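Local structure of tail spike protein (Acinetobacter phage vB_AbaP_AS12, 6EU4) at residues Val131-Asn136 and Ser219-Ile224; Thr163-Ile168 and Gly184-Gln189; Met169-Asp174 and Val178-Val183. The protein forms a trimeric tailspike of an Acinetobacter phage that probably binds, and may cleave, the capsular polysaccharide of the host bacterium. All blocks are in the same frame, centred on the assembly; numbering follows the deposited sequence.

Contact 1: residues Val131-Asn136 and Ser219-Ile224; sequences VYYNSN and STYKSI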
loop_
_atom_site.group_PDB
_atom_site.type_symbol
_atom_site.label_atom_id
_atom_site.label_comp_id
_atom_site.label_asym_id
_atom_site.label_seq_id
_atom_site.Cartn_x
_atom_site.Cartn_y
_atom_site.Cartn_z
ATOM N N VAL A 131 -36.319 6.937 -2.648
ATOM C CA VAL A 131 -36.619 5.689 -1.956
ATOM C C VAL A 131 -35.530 5.472 -0.923
ATOM O O VAL A 131 -34.371 5.833 -1.154
ATOM C CB VAL A 131 -36.735 4.490 -2.917
ATOM C CG1 VAL A 131 -37.926 4.721 -3.874
ATOM C CG2 VAL A 131 -35.445 4.258 -3.717
ATOM N N TYR A 132 -35.913 4.942 0.229
ATOM C CA TYR A 132 -34.977 4.786 1.325
ATOM C C TYR A 132 -34.811 3.319 1.699
ATOM O O TYR A 132 -35.661 2.468 1.423
ATOM C CB TYR A 132 -35.425 5.611 2.546
ATOM C CG TYR A 132 -36.679 5.107 3.230
ATOM C CD1 TYR A 132 -36.621 4.095 4.184
ATOM C CD2 TYR A 132 -37.920 5.641 2.913
ATOM C CE1 TYR A 132 -37.779 3.631 4.803
ATOM C CE2 TYR A 132 -39.072 5.183 3.530
ATOM C CZ TYR A 132 -38.984 4.186 4.473
ATOM O OH TYR A 132 -40.118 3.718 5.078
ATOM N N TYR A 133 -33.674 3.037 2.320
ATOM C CA TYR A 133 -33.426 1.744 2.917
ATOM C C TYR A 133 -32.905 1.967 4.327
ATOM O O TYR A 133 -32.374 3.035 4.641
ATOM C CB TYR A 133 -32.436 0.931 2.072
ATOM C CG TYR A 133 -31.059 1.567 1.889
ATOM C CD1 TYR A 133 -30.843 2.568 0.949
ATOM C CD2 TYR A 133 -29.964 1.135 2.639
ATOM C CE1 TYR A 133 -29.589 3.135 0.782
ATOM C CE2 TYR A 133 -28.701 1.708 2.469
ATOM C CZ TYR A 133 -28.522 2.706 1.547
ATOM O OH TYR A 133 -27.275 3.272 1.370
ATOM N N ASN A 134 -33.061 0.943 5.181
ATOM C CA ASN A 134 -32.661 1.045 6.574
ATOM C C ASN A 134 -31.443 0.184 6.797
ATOM O O ASN A 134 -30.315 0.611 6.481
ATOM C CB ASN A 134 -33.828 0.666 7.505
ATOM C CG ASN A 134 -35.070 1.515 7.286
ATOM O OD1 ASN A 134 -36.169 0.979 7.121
ATOM N ND2 ASN A 134 -34.912 2.838 7.313
ATOM N N SER A 135 -31.575 -1.012 7.365
ATOM C CA SER A 135 -30.438 -1.845 7.724
ATOM C C SER A 135 -30.702 -3.278 7.293
ATOM O O SER A 135 -31.841 -3.675 7.036
ATOM C CB SER A 135 -30.175 -1.761 9.234
ATOM O OG SER A 135 -29.697 -0.460 9.542
ATOM N N ASN A 136 -29.627 -4.065 7.228
ATOM C CA ASN A 136 -29.723 -5.472 6.847
ATOM C C ASN A 136 -30.438 -5.634 5.513
ATOM O O ASN A 136 -31.269 -6.524 5.334
ATOM C CB ASN A 136 -30.421 -6.283 7.934
ATOM C CG ASN A 136 -29.855 -7.685 8.075
ATOM O OD1 ASN A 136 -29.063 -7.969 8.977
ATOM N ND2 ASN A 136 -30.272 -8.572 7.184
ATOM N N SER A 219 -21.047 -1.918 6.119
ATOM C CA SER A 219 -21.788 -2.161 4.884
ATOM C C SER A 219 -20.832 -2.355 3.722
ATOM O O SER A 219 -19.660 -1.956 3.774
ATOM C CB SER A 219 -22.731 -1.007 4.542
ATOM O OG SER A 219 -23.799 -0.916 5.467
ATOM N N THR A 220 -21.362 -2.947 2.648
ATOM C CA THR A 220 -20.628 -3.048 1.393
ATOM C C THR A 220 -21.465 -2.462 0.264
ATOM O O THR A 220 -22.671 -2.726 0.159
ATOM C CB THR A 220 -20.234 -4.491 1.034
ATOM O OG1 THR A 220 -21.406 -5.293 0.867
ATOM C CG2 THR A 220 -19.354 -5.107 2.122
ATOM N N TYR A 221 -20.796 -1.675 -0.570
ATOM C CA TYR A 221 -21.362 -1.066 -1.767
ATOM C C TYR A 221 -20.484 -1.499 -2.936
ATOM O O TYR A 221 -19.265 -1.299 -2.898
ATOM C CB TYR A 221 -21.385 0.465 -1.640
ATOM C CG TYR A 221 -22.314 0.973 -0.559
ATOM C CD1 TYR A 221 -21.897 1.050 0.764
ATOM C CD2 TYR A 221 -23.613 1.374 -0.862
ATOM C CE1 TYR A 221 -22.752 1.511 1.766
ATOM C CE2 TYR A 221 -24.483 1.837 0.140
ATOM C CZ TYR A 221 -24.051 1.900 1.445
ATOM O OH TYR A 221 -24.903 2.349 2.432
ATOM N N LYS A 222 -21.086 -2.104 -3.959
ATOM C CA LYS A 222 -20.310 -2.640 -5.078
ATOM C C LYS A 222 -21.020 -2.367 -6.394
ATOM O O LYS A 222 -22.233 -2.557 -6.495
ATOM C CB LYS A 222 -20.098 -4.150 -4.944
ATOM C CG LYS A 222 -19.395 -4.591 -3.674
ATOM C CD LYS A 222 -18.957 -6.065 -3.769
ATOM C CE LYS A 222 -18.167 -6.538 -2.528
ATOM N NZ LYS A 222 -16.932 -5.751 -2.323
ATOM N N SER A 223 -20.268 -1.928 -7.402
ATOM C CA SER A 223 -20.794 -1.828 -8.758
ATOM C C SER A 223 -22.068 -0.991 -8.786
ATOM O O SER A 223 -23.123 -1.400 -9.295
ATOM C CB SER A 223 -21.006 -3.220 -9.345
ATOM O OG SER A 223 -19.734 -3.864 -9.422
ATOM N N ILE A 224 -21.952 0.206 -8.223
ATOM C CA ILE A 224 -23.041 1.173 -8.203
ATOM C C ILE A 224 -22.585 2.410 -8.951
ATOM O O ILE A 224 -21.521 2.968 -8.659
ATOM C CB ILE A 224 -23.463 1.540 -6.771
ATOM C CG1 ILE A 224 -24.093 0.327 -6.092
ATOM C CG2 ILE A 224 -24.455 2.712 -6.796
ATOM C CD1 ILE A 224 -24.292 0.508 -4.622
#
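The side chains of Tyr133 and Tyr221 come from opposite directions and meet at their phenol oxygens. The polar part of the contact is a single hydrogen bond, Tyr133 OH to Tyr221 OH at 2.8 Å, in which either hydroxyl could be the donor. Each oxygen meets its partner well off the line of its own C-O bond, as expected for hydroxyls; the CZ-OH···OH angle at Tyr221 is 112°. Two long side chains joined at their ends allow backbones whose CA atoms, Tyr133 CA and Tyr221 CA, are 13.3 Å apart to be linked.

The arrangement is an internal bridge of a parallel beta-helix, the fold familiar from phage tailspikes. Strand 131-133 runs parallel beside strand 175-179, whereas strand 219-229 lies between strands 192-194 and 241-250, so the two tyrosines connect different faces of the coil across its buried interior.

The hydroxyls also make van der Waals contacts, Tyr133 OH 3.4 Å from Tyr221 CE2 and Tyr221 OH 3.7 Å from Tyr133 CZ. The apolar pair, Tyr133 CZ and Tyr221 CE2, is 4.4 Å apart. With each hydroxyl at the edge of the other ring, near its plane, the rings meet end on and not face to face. The CA-CB bond of Tyr133 already points toward 219-224, and CG set between the backbone N and the carbonyl carbon (chi1 60°) continues the ring that way. Leu193 touches both tyrosines, and Trp243 stacks on the ring of Tyr221. Lys222 faces the subunit interface, where it pairs with Glu244 of its own chain and Glu244 of the second subunit.

Contact 2: residues Thr163-Ile168 and Gly184-Gln189; sequences TINGKI and GDWYAQ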
loop_
_atom_site.group_PDB
_atom_site.type_symbol
_atom_site.label_atom_id
_atom_site.label_comp_id
_atom_site.label_asym_id
_atom_site.label_seq_id
_atom_site.Cartn_x
_atom_site.Cartn_y
_atom_site.Cartn_z
ATOM N N THR A 163 -34.911 13.025 16.071
ATOM C CA THR A 163 -33.744 13.104 16.944
ATOM C C THR A 163 -33.063 11.747 16.995
ATOM O O THR A 163 -33.692 10.745 17.355
ATOM C CB THR A 163 -34.128 13.552 18.352
ATOM O OG1 THR A 163 -34.667 14.869 18.282
ATOM C CG2 THR A 163 -32.915 13.549 19.284
ATOM N N ILE A 164 -31.780 11.734 16.650
ATOM C CA ILE A 164 -30.944 10.543 16.660
ATOM C C ILE A 164 -29.717 10.866 17.499
ATOM O O ILE A 164 -28.969 11.799 17.174
ATOM C CB ILE A 164 -30.524 10.128 15.241
ATOM C CG1 ILE A 164 -31.747 9.940 14.347
ATOM C CG2 ILE A 164 -29.682 8.861 15.310
ATOM C CD1 ILE A 164 -31.404 9.574 12.876
ATOM N N ASN A 165 -29.511 10.112 18.573
ATOM C CA ASN A 165 -28.350 10.316 19.439
ATOM C C ASN A 165 -28.180 11.802 19.780
ATOM O O ASN A 165 -27.095 12.372 19.671
ATOM C CB ASN A 165 -27.096 9.764 18.776
ATOM C CG ASN A 165 -25.886 9.732 19.707
ATOM O OD1 ASN A 165 -26.021 9.697 20.921
ATOM N ND2 ASN A 165 -24.683 9.726 19.112
ATOM N N GLY A 166 -29.288 12.440 20.159
ATOM C CA GLY A 166 -29.279 13.818 20.625
ATOM C C GLY A 166 -29.266 14.889 19.555
ATOM O O GLY A 166 -29.302 16.080 19.905
ATOM N N LYS A 167 -29.252 14.523 18.277
ATOM C CA LYS A 167 -29.163 15.484 17.179
ATOM C C LYS A 167 -30.397 15.383 16.297
ATOM O O LYS A 167 -30.831 14.287 15.936
ATOM C CB LYS A 167 -27.906 15.253 16.315
ATOM C CG LYS A 167 -26.605 15.266 17.105
ATOM C CD LYS A 167 -26.356 16.606 17.743
ATOM C CE LYS A 167 -24.974 16.670 18.377
ATOM N NZ LYS A 167 -24.726 18.062 18.864
ATOM N N ILE A 168 -30.953 16.529 15.927
ATOM C CA ILE A 168 -32.142 16.541 15.088
ATOM C C ILE A 168 -31.687 16.424 13.642
ATOM O O ILE A 168 -30.968 17.293 13.138
ATOM C CB ILE A 168 -32.976 17.806 15.313
ATOM C CG1 ILE A 168 -33.497 17.788 16.744
ATOM C CG2 ILE A 168 -34.132 17.851 14.306
ATOM C CD1 ILE A 168 -34.311 19.023 17.172
ATOM N N GLY A 184 -34.457 3.861 16.840
ATOM C CA GLY A 184 -33.656 3.368 17.942
ATOM C C GLY A 184 -32.183 3.188 17.635
ATOM O O GLY A 184 -31.377 3.080 18.572
ATOM N N ASP A 185 -31.809 3.133 16.360
ATOM C CA ASP A 185 -30.422 2.969 15.948
ATOM C C ASP A 185 -29.830 4.321 15.541
ATOM O O ASP A 185 -30.556 5.282 15.273
ATOM C CB ASP A 185 -30.307 2.002 14.769
ATOM C CG ASP A 185 -30.591 0.561 15.155
ATOM O OD1 ASP A 185 -30.647 0.250 16.366
ATOM O OD2 ASP A 185 -30.773 -0.259 14.231
ATOM N N TRP A 186 -28.492 4.374 15.468
ATOM C CA TRP A 186 -27.823 5.574 14.989
ATOM C C TRP A 186 -27.383 5.496 13.534
ATOM O O TRP A 186 -27.189 6.549 12.921
ATOM C CB TRP A 186 -26.592 5.901 15.843
ATOM C CG TRP A 186 -26.866 6.108 17.289
ATOM C CD1 TRP A 186 -28.075 6.280 17.882
ATOM C CD2 TRP A 186 -25.896 6.148 18.334
ATOM N NE1 TRP A 186 -27.923 6.415 19.235
ATOM C CE2 TRP A 186 -26.591 6.345 19.539
ATOM C CE3 TRP A 186 -24.502 6.035 18.365
ATOM C CZ2 TRP A 186 -25.942 6.438 20.770
ATOM C CZ3 TRP A 186 -23.859 6.120 19.588
ATOM C CH2 TRP A 186 -24.578 6.324 20.769
ATOM N N TYR A 187 -27.218 4.295 12.962
ATOM C CA TYR A 187 -26.658 4.140 11.628
ATOM C C TYR A 187 -27.533 3.212 10.793
ATOM O O TYR A 187 -28.109 2.245 11.306
ATOM C CB TYR A 187 -25.215 3.577 11.684
ATOM C CG TYR A 187 -24.288 4.501 12.428
ATOM C CD1 TYR A 187 -23.647 5.540 11.767
ATOM C CD2 TYR A 187 -24.062 4.344 13.789
ATOM C CE1 TYR A 187 -22.822 6.418 12.445
ATOM C CE2 TYR A 187 -23.240 5.220 14.475
ATOM C CZ TYR A 187 -22.628 6.255 13.799
ATOM O OH TYR A 187 -21.802 7.121 14.484
ATOM N N ALA A 188 -27.606 3.503 9.497
ATOM C CA ALA A 188 -28.111 2.546 8.517
ATOM C C ALA A 188 -26.965 1.585 8.231
ATOM O O ALA A 188 -25.939 1.981 7.658
ATOM C CB ALA A 188 -28.591 3.264 7.257
ATOM N N GLN A 189 -27.103 0.337 8.664
ATOM C CA GLN A 189 -25.940 -0.529 8.749
ATOM C C GLN A 189 -26.236 -1.932 8.236
ATOM O O GLN A 189 -27.389 -2.341 8.085
ATOM C CB GLN A 189 -25.428 -0.615 10.181
ATOM C CG GLN A 189 -26.405 -1.141 11.193
ATOM C CD GLN A 189 -25.760 -1.226 12.555
ATOM O OE1 GLN A 189 -25.677 -0.226 13.275
ATOM N NE2 GLN A 189 -25.242 -2.409 12.897
#
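Asn165 lies flat on the indole of Trp186, its amide plane only 9° from the ring plane. Its CG stands 3.4 Å above the plane of the Trp186 ring, displaced toward the rim. The amide spans the six-membered ring: Asn165 OD1 comes 3.3 Å from Trp186 CZ2, while Asn165 ND2 is 3.7 Å from Trp186 CZ3. Behind the amide, Asn165 CB makes a CH-pi contact, 3.5 Å from the centroid of the five-membered ring of Trp186 and nearly straight above it. Beta carbon and amide thus use both halves of the bicycle, and the stack probably rests on dispersion and amide-pi attraction, with no hydrogen bond between the two segments.

Ile164 adds the second contact through one branch. Its CG2 rests 3.8 Å from Trp186 CA and 4.0 Å from Trp186 CD1, and it also touches the carbonyl oxygen of Asp185.

What presents Asn165 is a type I' turn from Ile164 to Lys167, closed by Ile164 N to Lys167 O (2.8 Å) and Lys167 N to Ile164 O (3.0 Å). Asn165 occupies its first corner with phi 48°, and CG trans to the backbone N (chi1 -171°) extends the amide along the indole. Trp264 touches both Ile164 and Asn165. Next to Trp186, Tyr187 is held by a hydrogen bond from its OH to Asp237 and an edge-to-face contact with Trp239. The contact sets the tip of the two-stranded antiparallel hairpin 161-170 against the loop that leads into strand 188-189, an outer strand of a small parallel sheet with strands 215-217 and 237-239.

Contact 3: residues Met169-Asp174 and Val178-Val183; sequences MNFDVD and VAIPRV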
loop_
_atom_site.group_PDB
_atom_site.type_symbol
_atom_site.label_atom_id
_atom_site.label_comp_id
_atom_site.label_asym_id
_atom_site.label_seq_id
_atom_site.Cartn_x
_atom_site.Cartn_y
_atom_site.Cartn_z
HETATM N N MSE A 169 -32.105 15.348 12.986
HETATM C CA MSE A 169 -31.768 15.058 11.605
HETATM C C MSE A 169 -33.031 15.131 10.758
HETATM O O MSE A 169 -34.139 14.915 11.227
HETATM C CB MSE A 169 -31.129 13.674 11.482
HETATM C CG MSE A 169 -29.951 13.478 12.413
HETATM SE SE MSE A 169 -28.462 14.592 11.860
HETATM C CE MSE A 169 -27.851 13.623 10.273
ATOM N N ASN A 170 -32.849 15.438 9.487
ATOM C CA ASN A 170 -33.957 15.523 8.553
ATOM C C ASN A 170 -33.483 14.925 7.241
ATOM O O ASN A 170 -32.422 15.293 6.733
ATOM C CB ASN A 170 -34.421 16.964 8.377
ATOM C CG ASN A 170 -35.690 17.073 7.536
ATOM O OD1 ASN A 170 -35.710 16.651 6.385
ATOM N ND2 ASN A 170 -36.746 17.637 8.116
ATOM N N PHE A 171 -34.234 13.957 6.737
ATOM C CA PHE A 171 -33.842 13.227 5.544
ATOM C C PHE A 171 -34.618 13.685 4.307
ATOM O O PHE A 171 -34.520 13.040 3.248
ATOM C CB PHE A 171 -34.023 11.734 5.778
ATOM C CG PHE A 171 -33.227 11.207 6.950
ATOM C CD1 PHE A 171 -33.739 11.286 8.235
ATOM C CD2 PHE A 171 -31.988 10.623 6.766
ATOM C CE1 PHE A 171 -33.016 10.813 9.309
ATOM C CE2 PHE A 171 -31.270 10.145 7.845
ATOM C CZ PHE A 171 -31.785 10.245 9.107
ATOM N N ASP A 172 -35.339 14.800 4.404
ATOM C CA ASP A 172 -36.227 15.253 3.333
ATOM C C ASP A 172 -35.456 16.140 2.347
ATOM O O ASP A 172 -35.723 17.337 2.183
ATOM C CB ASP A 172 -37.427 15.992 3.917
ATOM C CG ASP A 172 -38.319 15.092 4.801
ATOM O OD1 ASP A 172 -38.115 13.856 4.835
ATOM O OD2 ASP A 172 -39.247 15.629 5.453
ATOM N N VAL A 173 -34.483 15.518 1.697
ATOM C CA VAL A 173 -33.636 16.161 0.702
ATOM C C VAL A 173 -33.983 15.621 -0.677
ATOM O O VAL A 173 -34.608 14.567 -0.828
ATOM C CB VAL A 173 -32.133 15.942 0.991
ATOM C CG1 VAL A 173 -31.777 16.432 2.377
ATOM C CG2 VAL A 173 -31.760 14.495 0.867
ATOM N N ASP A 174 -33.557 16.362 -1.702
ATOM C CA ASP A 174 -33.709 15.916 -3.086
ATOM C C ASP A 174 -32.577 14.940 -3.394
ATOM O O ASP A 174 -31.446 15.352 -3.660
ATOM C CB ASP A 174 -33.684 17.094 -4.052
ATOM C CG ASP A 174 -33.828 16.650 -5.505
ATOM O OD1 ASP A 174 -34.226 15.487 -5.730
ATOM O OD2 ASP A 174 -33.550 17.461 -6.410
ATOM N N VAL A 178 -31.882 7.145 -0.259
ATOM C CA VAL A 178 -31.539 7.689 1.051
ATOM C C VAL A 178 -31.366 6.536 2.031
ATOM O O VAL A 178 -32.236 5.663 2.118
ATOM C CB VAL A 178 -32.630 8.647 1.570
ATOM C CG1 VAL A 178 -32.246 9.251 2.931
ATOM C CG2 VAL A 178 -32.911 9.741 0.540
ATOM N N ALA A 179 -30.262 6.544 2.774
ATOM C CA ALA A 179 -30.036 5.594 3.859
ATOM C C ALA A 179 -30.520 6.223 5.162
ATOM O O ALA A 179 -30.096 7.329 5.507
ATOM C CB ALA A 179 -28.551 5.241 3.978
ATOM N N ILE A 180 -31.398 5.523 5.874
ATOM C CA ILE A 180 -31.996 6.020 7.115
ATOM C C ILE A 180 -31.864 4.963 8.212
ATOM O O ILE A 180 -32.288 3.815 8.010
ATOM C CB ILE A 180 -33.480 6.387 6.907
ATOM C CG1 ILE A 180 -33.639 7.376 5.756
ATOM C CG2 ILE A 180 -34.096 6.904 8.213
ATOM C CD1 ILE A 180 -35.101 7.859 5.484
ATOM N N PRO A 181 -31.361 5.290 9.407
ATOM C CA PRO A 181 -31.291 4.265 10.460
ATOM C C PRO A 181 -32.676 3.799 10.881
ATOM O O PRO A 181 -33.651 4.560 10.884
ATOM C CB PRO A 181 -30.575 4.979 11.622
ATOM C CG PRO A 181 -29.886 6.148 10.973
ATOM C CD PRO A 181 -30.789 6.565 9.854
ATOM N N ARG A 182 -32.750 2.528 11.266
ATOM C CA ARG A 182 -33.933 2.045 11.973
ATOM C C ARG A 182 -34.190 2.896 13.210
ATOM O O ARG A 182 -33.273 3.474 13.795
ATOM C CB ARG A 182 -33.749 0.590 12.391
ATOM C CG ARG A 182 -33.625 -0.419 11.269
ATOM C CD ARG A 182 -33.253 -1.799 11.884
ATOM N NE ARG A 182 -33.355 -2.887 10.925
ATOM C CZ ARG A 182 -33.021 -4.149 11.187
ATOM N NH1 ARG A 182 -32.530 -4.487 12.373
ATOM N NH2 ARG A 182 -33.170 -5.074 10.251
ATOM N N VAL A 183 -35.460 2.977 13.614
ATOM C CA VAL A 183 -35.803 3.705 14.833
ATOM C C VAL A 183 -35.113 3.047 16.011
ATOM O O VAL A 183 -35.126 1.820 16.155
ATOM C CB VAL A 183 -37.330 3.766 15.015
ATOM C CG1 VAL A 183 -37.955 4.571 13.898
ATOM C CG2 VAL A 183 -37.931 2.365 15.059
#
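Phe171 presents one ring face to Ile180, which lies across it at a slant. Ile180 CG2 stands 4.1 Å above the centre of the Phe171 ring, within 9° of its normal, a CH-pi contact. The other branch of Ile180 lies alongside the root of the phenyl group: CG1 is 3.8 Å from Phe171 CD2, and Ile180 CD1 approaches Phe171 CB at 4.0 Å. With CG2 trans to the backbone N and CG1 beside it (chi1 -55°), both arms of the isoleucine reach the aromatic side chain. Obliquely to the ring come three further groups: Val178 CG1 at 4.1 Å from Phe171 CD2, the carbonyl oxygen of Ala179 at 3.8 Å from Phe171 CE2, and Pro181 CD at 3.9 Å from Phe171 CZ. One phenyl group thus meets four consecutive residues.

These residues include the end of strand 175-179, a parallel beta-helix strand between 131-133 and 211-212, while Phe171 follows the hairpin 161-170 that projects from the coil. The contact packs the end of this excursion against the strand that follows it and the loop beyond. Pro214 and Ile164 also touch Phe171.

Phe171 sits in the middle of an Asx turn, in which Asn170 OD1 accepts from Asp172 N (2.7 Å, N-H···O angle 156°); Asp172 then centres an inverse gamma turn whose Val173 N to Phe171 O bond is weak. The Asp172 carboxylate receives the backbone N-H groups of Leu159 and Gly160, one on each oxygen. Beyond Pro181, Arg182 makes a salt bridge to Asp146 of the second subunit.

In the fold
From the N terminus, residues 131-136 come first, and their contact closes the longest of the three loops, at 219-224, across the interior of the beta-helix. Inside that loop the hairpin 161-170 projects, and its turn meets 184-189 to close contact 2. Contact 3, between 169-174 and 178-183, is nested within contact 2, so the three loops enclose one another without crossing. Segments also touch between contacts: Tyr133 O bonds to Ile180 N at 2.9 Å, Asn136 N to Gln189 O at 3.0 Å, and Pro181 packs against the backbone of 186-188. The hairpin is thereby joined to strands 175-179 and 131-133 of the beta-helix.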